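PDB 4ZXH: Abbfa_003403 from Acinetobacter baumannii, which probably selects, activates and carries an amino acid for peptide assembly as a four-domain nonribosomal peptide synthetase with condensation, adenylation, carrier and thioesterase domains. Local coordinates for residues I487-T501 / I680-P692. Residues are numbered along the deposited sequence; the frame is centred on the assembly and turned at random.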
loop_
_atom_site.group_PDB
_atom_site.type_symbol
_atom_site.label_atom_id
_atom_site.label_comp_id
_atom_site.label_asym_id
_atom_site.label_seq_id
_atom_site.Cartn_x
_atom_site.Cartn_y
_atom_site.Cartn_z
ATOM N N ILE A 487 52.988 7.345 -7.899
ATOM C CA ILE A 487 53.007 8.529 -7.049
ATOM C C ILE A 487 54.376 9.195 -7.058
ATOM O O ILE A 487 54.475 10.423 -7.092
ATOM C CB ILE A 487 52.589 8.197 -5.608
ATOM C CG1 ILE A 487 51.126 7.754 -5.595
ATOM C CG2 ILE A 487 52.734 9.409 -4.715
ATOM C CD1 ILE A 487 50.550 7.581 -4.224
ATOM N N LEU A 488 55.436 8.397 -7.054
ATOM C CA LEU A 488 56.777 8.955 -7.197
ATOM C C LEU A 488 56.937 9.747 -8.509
ATOM O O LEU A 488 57.520 10.834 -8.511
ATOM C CB LEU A 488 57.823 7.843 -7.118
ATOM C CG LEU A 488 58.094 7.290 -5.723
ATOM C CD1 LEU A 488 59.186 6.249 -5.762
ATOM C CD2 LEU A 488 58.472 8.420 -4.790
ATOM N N LYS A 489 56.420 9.209 -9.615
ATOM C CA LYS A 489 56.466 9.908 -10.896
ATOM C C LYS A 489 55.805 11.282 -10.776
ATOM O O LYS A 489 56.370 12.293 -11.203
ATOM C CB LYS A 489 55.785 9.087 -11.997
ATOM C CG LYS A 489 55.858 9.712 -13.398
ATOM N N GLN A 490 54.621 11.313 -10.173
ATOM C CA GLN A 490 53.908 12.571 -9.964
ATOM C C GLN A 490 54.686 13.544 -9.080
ATOM O O GLN A 490 54.677 14.746 -9.321
ATOM C CB GLN A 490 52.524 12.313 -9.367
ATOM C CG GLN A 490 51.600 11.546 -10.305
ATOM C CD GLN A 490 51.513 12.177 -11.688
ATOM O OE1 GLN A 490 51.438 13.402 -11.832
ATOM N NE2 GLN A 490 51.563 11.337 -12.714
ATOM N N ILE A 491 55.366 13.034 -8.066
ATOM C CA ILE A 491 56.240 13.886 -7.262
ATOM C C ILE A 491 57.390 14.484 -8.094
ATOM O O ILE A 491 57.622 15.693 -8.059
ATOM C CB ILE A 491 56.812 13.111 -6.064
ATOM C CG1 ILE A 491 55.693 12.838 -5.051
ATOM C CG2 ILE A 491 57.924 13.890 -5.417
ATOM C CD1 ILE A 491 56.120 12.033 -3.858
ATOM N N ASP A 492 58.087 13.647 -8.860
ATOM C CA ASP A 492 59.219 14.110 -9.670
ATOM C C ASP A 492 58.788 15.094 -10.753
ATOM O O ASP A 492 59.536 16.006 -11.103
ATOM C CB ASP A 492 59.949 12.921 -10.308
ATOM C CG ASP A 492 60.634 12.021 -9.273
ATOM O OD1 ASP A 492 60.976 12.514 -8.170
ATOM O OD2 ASP A 492 60.825 10.816 -9.564
ATOM N N GLU A 493 57.576 14.910 -11.272
ATOM C CA GLU A 493 57.066 15.743 -12.361
ATOM C C GLU A 493 56.352 17.005 -11.884
ATOM O O GLU A 493 56.601 18.096 -12.399
ATOM C CB GLU A 493 56.115 14.936 -13.248
ATOM C CG GLU A 493 56.802 13.886 -14.092
ATOM C CD GLU A 493 55.834 13.118 -14.970
ATOM O OE1 GLU A 493 54.609 13.370 -14.878
ATOM O OE2 GLU A 493 56.298 12.262 -15.752
ATOM N N ARG A 494 55.458 16.859 -10.910
ATOM C CA ARG A 494 54.654 17.992 -10.451
ATOM C C ARG A 494 55.466 19.025 -9.659
ATOM O O ARG A 494 55.044 20.174 -9.525
ATOM C CB ARG A 494 53.473 17.496 -9.612
ATOM C CG ARG A 494 52.455 16.686 -10.412
ATOM C CD ARG A 494 51.837 17.539 -11.508
ATOM N NE ARG A 494 51.027 18.618 -10.947
ATOM C CZ ARG A 494 50.724 19.739 -11.591
ATOM N NH1 ARG A 494 51.159 19.937 -12.832
ATOM N NH2 ARG A 494 49.982 20.661 -10.992
ATOM N N GLY A 495 56.625 18.614 -9.142
ATOM C CA GLY A 495 57.557 19.523 -8.487
ATOM C C GLY A 495 56.997 20.353 -7.341
ATOM O O GLY A 495 56.716 19.825 -6.257
ATOM N N ASP A 496 56.826 21.654 -7.584
ATOM C CA ASP A 496 56.417 22.589 -6.533
ATOM C C ASP A 496 54.927 22.950 -6.584
ATOM O O ASP A 496 54.441 23.753 -5.782
ATOM C CB ASP A 496 57.284 23.849 -6.599
ATOM C CG ASP A 496 58.678 23.620 -6.019
ATOM O OD1 ASP A 496 58.795 22.807 -5.070
ATOM O OD2 ASP A 496 59.656 24.229 -6.513
ATOM N N ASN A 497 54.202 22.337 -7.514
ATOM C CA ASN A 497 52.749 22.459 -7.546
ATOM C C ASN A 497 52.102 21.915 -6.283
ATOM O O ASN A 497 52.697 21.091 -5.573
ATOM C CB ASN A 497 52.177 21.728 -8.758
ATOM C CG ASN A 497 52.284 22.532 -10.032
ATOM O OD1 ASN A 497 52.950 22.115 -10.979
ATOM N ND2 ASN A 497 51.602 23.676 -10.078
ATOM N N HIS A 498 50.877 22.369 -6.021
ATOM C CA HIS A 498 50.125 21.943 -4.843
ATOM C C HIS A 498 49.755 20.462 -4.885
ATOM O O HIS A 498 49.440 19.918 -5.939
ATOM C CB HIS A 498 48.848 22.770 -4.687
ATOM C CG HIS A 498 49.078 24.248 -4.642
ATOM N ND1 HIS A 498 50.118 24.820 -3.943
ATOM C CD2 HIS A 498 48.376 25.271 -5.183
ATOM C CE1 HIS A 498 50.062 26.133 -4.071
ATOM N NE2 HIS A 498 49.014 26.432 -4.817
ATOM N N ALA A 499 49.781 19.828 -3.719
ATOM C CA ALA A 499 49.406 18.433 -3.574
ATOM C C ALA A 499 48.375 18.264 -2.451
ATOM O O ALA A 499 47.374 17.569 -2.617
ATOM C CB ALA A 499 50.631 17.588 -3.300
ATOM N N LEU A 500 48.622 18.902 -1.309
ATOM C CA LEU A 500 47.743 18.775 -0.148
ATOM C C LEU A 500 47.355 20.127 0.465
ATOM O O LEU A 500 48.213 20.984 0.678
ATOM C CB LEU A 500 48.415 17.897 0.907
ATOM C CG LEU A 500 48.764 16.483 0.433
ATOM C CD1 LEU A 500 49.736 15.806 1.386
ATOM C CD2 LEU A 500 47.510 15.641 0.285
ATOM N N THR A 501 46.064 20.317 0.744
ATOM C CA THR A 501 45.597 21.524 1.428
ATOM C C THR A 501 45.045 21.210 2.805
ATOM O O THR A 501 44.024 20.544 2.935
ATOM C CB THR A 501 44.514 22.261 0.643
ATOM O OG1 THR A 501 45.058 22.726 -0.596
ATOM C CG2 THR A 501 44.028 23.460 1.447
ATOM N N ILE A 680 43.814 9.035 -4.943
ATOM C CA ILE A 680 43.708 9.031 -6.397
ATOM C C ILE A 680 44.064 10.356 -7.099
ATOM O O ILE A 680 44.483 10.314 -8.255
ATOM C CB ILE A 680 42.302 8.565 -6.871
ATOM C CG1 ILE A 680 42.409 7.981 -8.287
ATOM C CG2 ILE A 680 41.276 9.688 -6.798
ATOM C CD1 ILE A 680 41.118 7.418 -8.840
ATOM N N PRO A 681 43.940 11.527 -6.427
ATOM C CA PRO A 681 44.444 12.643 -7.235
ATOM C C PRO A 681 45.965 12.662 -7.230
ATOM O O PRO A 681 46.567 13.145 -8.189
ATOM C CB PRO A 681 43.875 13.892 -6.539
ATOM C CG PRO A 681 42.820 13.382 -5.605
ATOM C CD PRO A 681 43.277 12.012 -5.203
ATOM N N LEU A 682 46.576 12.140 -6.166
ATOM C CA LEU A 682 48.034 12.115 -6.083
ATOM C C LEU A 682 48.641 11.223 -7.169
ATOM O O LEU A 682 49.739 11.482 -7.643
ATOM C CB LEU A 682 48.485 11.640 -4.717
ATOM C CG LEU A 682 48.074 12.496 -3.535
ATOM C CD1 LEU A 682 48.563 11.829 -2.261
ATOM C CD2 LEU A 682 48.639 13.898 -3.662
ATOM N N MET A 683 47.924 10.176 -7.566
ATOM C CA MET A 683 48.355 9.346 -8.690
ATOM C C MET A 683 48.417 10.117 -10.024
ATOM O O MET A 683 49.074 9.671 -10.978
ATOM C CB MET A 683 47.427 8.132 -8.845
ATOM C CG MET A 683 47.542 7.066 -7.757
ATOM S SD MET A 683 46.106 5.949 -7.679
ATOM C CE MET A 683 45.928 5.433 -9.382
ATOM N N TYR A 684 47.750 11.266 -10.112
ATOM C CA TYR A 684 47.651 11.927 -11.412
ATOM C C TYR A 684 48.069 13.403 -11.436
ATOM O O TYR A 684 48.057 14.033 -12.501
ATOM C CB TYR A 684 46.221 11.759 -11.949
ATOM C CG TYR A 684 45.910 10.306 -12.227
ATOM C CD1 TYR A 684 46.426 9.676 -13.358
ATOM C CD2 TYR A 684 45.153 9.543 -11.338
ATOM C CE1 TYR A 684 46.184 8.342 -13.623
ATOM C CE2 TYR A 684 44.898 8.192 -11.598
ATOM C CZ TYR A 684 45.425 7.607 -12.748
ATOM O OH TYR A 684 45.203 6.284 -13.034
ATOM N N GLY A 685 48.461 13.942 -10.282
ATOM C CA GLY A 685 49.025 15.281 -10.224
ATOM C C GLY A 685 48.077 16.352 -9.711
ATOM O O GLY A 685 48.427 17.541 -9.656
ATOM N N GLY A 686 46.873 15.929 -9.334
ATOM C CA GLY A 686 45.866 16.828 -8.795
ATOM C C GLY A 686 46.053 17.174 -7.325
ATOM O O GLY A 686 47.098 16.898 -6.746
ATOM N N VAL A 687 45.031 17.779 -6.726
ATOM C CA VAL A 687 45.100 18.253 -5.347
ATOM C C VAL A 687 44.130 17.539 -4.397
ATOM O O VAL A 687 42.941 17.385 -4.694
ATOM C CB VAL A 687 44.819 19.766 -5.279
ATOM C CG1 VAL A 687 44.769 20.228 -3.835
ATOM C CG2 VAL A 687 45.867 20.529 -6.057
ATOM N N VAL A 688 44.638 17.105 -3.249
ATOM C CA VAL A 688 43.767 16.603 -2.187
ATOM C C VAL A 688 43.514 17.698 -1.151
ATOM O O VAL A 688 44.444 18.165 -0.494
ATOM C CB VAL A 688 44.361 15.366 -1.470
ATOM C CG1 VAL A 688 43.539 15.030 -0.225
ATOM C CG2 VAL A 688 44.432 14.165 -2.405
ATOM N N HIS A 689 42.259 18.115 -1.017
ATOM C CA HIS A 689 41.876 18.999 0.073
ATOM C C HIS A 689 41.472 18.153 1.278
ATOM O O HIS A 689 40.400 17.533 1.290
ATOM C CB HIS A 689 40.739 19.924 -0.354
ATOM C CG HIS A 689 41.110 20.839 -1.478
ATOM N ND1 HIS A 689 41.449 22.160 -1.282
ATOM C CD2 HIS A 689 41.225 20.613 -2.808
ATOM C CE1 HIS A 689 41.748 22.712 -2.445
ATOM N NE2 HIS A 689 41.623 21.794 -3.386
ATOM N N VAL A 690 42.343 18.096 2.282
ATOM C CA VAL A 690 42.005 17.375 3.501
ATOM C C VAL A 690 41.079 18.238 4.353
ATOM O O VAL A 690 41.486 19.254 4.919
ATOM C CB VAL A 690 43.248 16.976 4.302
ATOM C CG1 VAL A 690 42.839 16.210 5.534
ATOM C CG2 VAL A 690 44.162 16.129 3.453
ATOM N N CYS A 691 39.818 17.827 4.420
ATOM C CA CYS A 691 38.786 18.609 5.085
ATOM C C CYS A 691 38.769 18.379 6.589
ATOM O O CYS A 691 38.581 17.248 7.044
ATOM C CB CYS A 691 37.414 18.270 4.505
ATOM S SG CYS A 691 36.105 19.302 5.164
ATOM N N PRO A 692 38.948 19.455 7.369
ATOM C CA PRO A 692 38.900 19.315 8.828
ATOM C C PRO A 692 37.560 18.733 9.246
ATOM O O PRO A 692 36.540 18.923 8.583
ATOM C CB PRO A 692 39.070 20.747 9.341
ATOM C CG PRO A 692 39.594 21.518 8.179
ATOM C CD PRO A 692 39.061 20.861 6.953
#
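Val688 N donates to Ala499 O at 2.8 Å with an N-H...O angle of 165°, and Thr501 N returns a bond to Val688 O at 3.0 Å. A third link, Val690 N to Thr501 O, is weak. Alternate bonding to both flanks of Leu500, with strand directions 11° apart, identifies a parallel pair. Leu500 and Val688 project from one face side by side, Leu500 CD2 lying 3.6 Å from Val688 CB; on the other face Thr501 CB packs 3.6 Å from His689 ND1, obliquely to the imidazole. In the adenylation domain's mixed sheet this pair joins strand 498-501 to the parallel series continuing through 662-665, while on the other edge Ala499 and Leu500 both face Val507 of the antiparallel strand 507-508, a classic beta bulge. Ahead of the strands, helix 483-494 meets the turn before 687-690. Gln490 CG, set beside the backbone N by chi1 (-65°), lies 3.2 Å from Leu682 O, and Arg494 runs its CG and CD over Gly685 CA, CG at 3.7 Å. Pro681 O secures this turn, accepting Tyr684 N and Gly686 N from opposite faces of its plane, and Tyr509 OH hydrogen-bonds Gly686 O.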